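Local structure of protoporphyrinogen oxidase (Exiguobacterium sibiricum, 3LOV) at residues A[7-12]-A[32-37]. The protein probably oxidises coproporphyrinogen III to coproporphyrin III with the help of FAD, a step of coproporphyrin-dependent heme b biosynthesis. Residues are numbered along the deposited sequence; the frame is centred on the assembly and turned at random.
Sequences LVIVGG and ITLLEA. With FAD (flavin-adenine dinucleotide), chain B.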
loop_
_atom_site.group_PDB
_atom_site.type_symbol
_atom_site.label_atom_id
_atom_site.label_comp_id
_atom_site.label_asym_id
_atom_site.label_seq_id
_atom_site.Cartn_x
_atom_site.Cartn_y
_atom_site.Cartn_z
ATOM N N LEU A 7 18.168 15.914 16.068
ATOM C CA LEU A 7 17.483 15.281 14.953
ATOM C C LEU A 7 16.075 15.855 14.881
ATOM O O LEU A 7 15.363 15.871 15.879
ATOM C CB LEU A 7 17.407 13.766 15.189
ATOM C CG LEU A 7 16.483 12.935 14.271
ATOM C CD1 LEU A 7 16.924 13.024 12.828
ATOM C CD2 LEU A 7 16.413 11.453 14.723
ATOM N N VAL A 8 15.659 16.335 13.719
ATOM C CA VAL A 8 14.255 16.691 13.520
ATOM C C VAL A 8 13.691 15.721 12.481
ATOM O O VAL A 8 14.233 15.587 11.362
ATOM C CB VAL A 8 14.049 18.157 13.006
ATOM C CG1 VAL A 8 12.577 18.434 12.770
ATOM C CG2 VAL A 8 14.623 19.200 13.987
ATOM N N ILE A 9 12.609 15.070 12.853
ATOM C CA ILE A 9 11.880 14.131 11.980
ATOM C C ILE A 9 10.679 14.905 11.501
ATOM O O ILE A 9 10.003 15.564 12.325
ATOM C CB ILE A 9 11.438 12.891 12.780
ATOM C CG1 ILE A 9 12.656 12.048 13.128
ATOM C CG2 ILE A 9 10.349 12.047 12.017
ATOM C CD1 ILE A 9 12.438 11.109 14.331
ATOM N N VAL A 10 10.427 14.878 10.181
ATOM C CA VAL A 10 9.367 15.651 9.606
ATOM C C VAL A 10 8.273 14.695 9.050
ATOM O O VAL A 10 8.529 13.907 8.156
ATOM C CB VAL A 10 9.878 16.632 8.509
ATOM C CG1 VAL A 10 8.716 17.524 8.008
ATOM C CG2 VAL A 10 11.034 17.542 9.028
ATOM N N GLY A 11 7.060 14.800 9.608
ATOM C CA GLY A 11 5.918 13.968 9.250
ATOM C C GLY A 11 5.640 13.000 10.380
ATOM O O GLY A 11 6.566 12.337 10.869
ATOM N N GLY A 12 4.379 12.965 10.833
ATOM C CA GLY A 12 3.970 12.109 11.901
ATOM C C GLY A 12 3.102 10.930 11.516
ATOM O O GLY A 12 2.220 10.498 12.312
ATOM N N ILE A 32 15.439 14.755 19.948
ATOM C CA ILE A 32 14.528 14.325 18.843
ATOM C C ILE A 32 13.278 15.154 18.888
ATOM O O ILE A 32 12.608 15.199 19.915
ATOM C CB ILE A 32 14.154 12.830 18.936
ATOM C CG1 ILE A 32 15.426 11.971 18.835
ATOM C CG2 ILE A 32 13.145 12.460 17.815
ATOM C CD1 ILE A 32 15.333 10.591 19.455
ATOM N N THR A 33 13.017 15.885 17.805
ATOM C CA THR A 33 11.768 16.619 17.647
ATOM C C THR A 33 11.065 16.127 16.388
ATOM O O THR A 33 11.724 15.861 15.370
ATOM C CB THR A 33 12.022 18.131 17.568
ATOM O OG1 THR A 33 12.712 18.558 18.753
ATOM C CG2 THR A 33 10.696 18.922 17.413
ATOM N N LEU A 34 9.749 15.962 16.476
ATOM C CA LEU A 34 8.939 15.536 15.327
ATOM C C LEU A 34 7.897 16.595 15.021
ATOM O O LEU A 34 7.053 16.924 15.877
ATOM C CB LEU A 34 8.259 14.200 15.582
ATOM C CG LEU A 34 7.554 13.551 14.383
ATOM C CD1 LEU A 34 7.683 12.011 14.418
ATOM C CD2 LEU A 34 6.097 14.007 14.256
ATOM N N LEU A 35 7.968 17.106 13.793
ATOM C CA LEU A 35 7.013 18.089 13.259
ATOM C C LEU A 35 5.945 17.418 12.384
ATOM O O LEU A 35 6.251 16.788 11.344
ATOM C CB LEU A 35 7.773 19.121 12.432
ATOM C CG LEU A 35 8.972 19.863 13.086
ATOM C CD1 LEU A 35 9.663 20.879 12.098
ATOM C CD2 LEU A 35 8.505 20.565 14.338
ATOM N N GLU A 36 4.690 17.569 12.785
ATOM C CA GLU A 36 3.541 17.071 12.021
ATOM C C GLU A 36 2.699 18.264 11.587
ATOM O O GLU A 36 2.368 19.084 12.422
ATOM C CB GLU A 36 2.705 16.127 12.893
ATOM C CG GLU A 36 1.324 15.761 12.370
ATOM C CD GLU A 36 1.279 15.294 10.900
ATOM O OE1 GLU A 36 2.099 14.451 10.502
ATOM O OE2 GLU A 36 0.371 15.737 10.163
ATOM N N ALA A 37 2.352 18.348 10.300
ATOM C CA ALA A 37 1.604 19.496 9.774
ATOM C C ALA A 37 0.174 19.615 10.279
ATOM O O ALA A 37 -0.340 20.709 10.390
ATOM C CB ALA A 37 1.584 19.476 8.275
HETATM P PA FAD B . 1.758 9.325 5.407
HETATM O O1A FAD B . 0.877 8.354 6.117
HETATM O O2A FAD B . 1.247 9.992 4.186
HETATM O O5B FAD B . 2.206 10.443 6.448
HETATM C C5B FAD B . 2.780 11.663 6.054
HETATM C C4B FAD B . 2.684 12.625 7.243
HETATM O O4B FAD B . 3.432 13.817 6.990
HETATM C C3B FAD B . 1.243 12.999 7.521
HETATM O O3B FAD B . 0.932 12.907 8.900
HETATM C C2B FAD B . 1.202 14.420 6.994
HETATM O O2B FAD B . 0.294 15.224 7.661
HETATM C C1B FAD B . 2.608 14.916 7.260
HETATM N N9A FAD B . 3.045 16.060 6.445
HETATM C C8A FAD B . 2.773 16.416 5.142
HETATM N N7A FAD B . 3.417 17.570 4.834
HETATM C C5A FAD B . 4.106 17.964 5.948
HETATM C C6A FAD B . 4.951 19.038 6.235
HETATM N N6A FAD B . 5.260 19.940 5.307
HETATM N N1A FAD B . 5.506 19.157 7.499
HETATM C C2A FAD B . 5.267 18.203 8.458
HETATM N N3A FAD B . 4.451 17.125 8.165
HETATM C C4A FAD B . 3.873 17.026 6.950
HETATM N N1 FAD B . -0.209 -0.421 3.194
HETATM C C2 FAD B . -0.325 -1.668 3.743
HETATM O O2 FAD B . 0.662 -2.236 4.232
HETATM N N3 FAD B . -1.539 -2.305 3.729
HETATM C C4 FAD B . -2.634 -1.752 3.171
HETATM O O4 FAD B . -3.687 -2.360 3.222
HETATM C C4X FAD B . -2.542 -0.511 2.578
HETATM N N5 FAD B . -3.674 0.084 2.045
HETATM C C5X FAD B . -3.554 1.353 1.473
HETATM C C6 FAD B . -4.674 1.959 0.893
HETATM C C7 FAD B . -4.566 3.234 0.311
HETATM C C7M FAD B . -5.773 3.882 -0.301
HETATM C C8 FAD B . -3.342 3.928 0.340
HETATM C C8M FAD B . -3.177 5.300 -0.288
HETATM C C9 FAD B . -2.226 3.342 0.928
HETATM C C9A FAD B . -2.313 2.049 1.494
HETATM N N10 FAD B . -1.190 1.456 2.085
HETATM C C10 FAD B . -1.314 0.167 2.618
HETATM C "C1'" FAD B . 0.169 2.112 2.131
HETATM C "C2'" FAD B . 0.335 2.809 3.504
HETATM O "O2'" FAD B . -0.616 3.802 3.609
HETATM C "C3'" FAD B . 1.721 3.436 3.702
HETATM O "O3'" FAD B . 2.610 2.349 3.922
HETATM C "C4'" FAD B . 1.865 4.390 4.916
HETATM O "O4'" FAD B . 0.672 4.997 5.375
HETATM C "C5'" FAD B . 2.793 5.548 4.604
HETATM O "O5'" FAD B . 3.006 6.290 5.778
HETATM P P FAD B . 3.994 7.521 5.735
HETATM O O1P FAD B . 5.195 7.265 4.863
HETATM O O2P FAD B . 4.293 8.091 7.100
HETATM O O3P FAD B . 3.144 8.666 4.934
HETATM O O HOH W 1 15.506 17.944 17.844
#
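The carboxylate of E36 joins the loops that follow two parallel strands to a cofactor: OE1 accepts the amide of G12 at 2.7 Å (G12 N) and the ribose hydroxyl O3B of FAD, while OE2 takes the neighbouring hydroxyl, FAD O2B, at 2.6 Å. CG of E36 lies anti to its backbone N (chi1 167°) and the chain then bends at chi2 (49°), which carries the acid back to the glycine turn and the ribose. An alanine here would probably leave both ribose hydroxyls and the G12 amide without their carboxylate acceptor. Glycines make the close approach possible, since a CB on G11 would clash with FAD O4B and one on G12 would crowd OE1 of E36. Behind this site the strands run in parallel register, I9 giving its N-H to T33 O (2.8 Å) and its carbonyl to L35 N, and G11 N closing the ladder on L35 O. On the face covered by helix 14-26, I9 CG2 packs against L34 CD1 at 3.6 Å, and I9 CD1 meets I32 CG2. On the opposite face V8 CG1 touches L35 CD1 (3.9 Å). Strand, glycine turn, helix and second strand, with the ribose-binding acid just past its end, form the beta-alpha-beta unit of a Rossmann-type dinucleotide-binding fold.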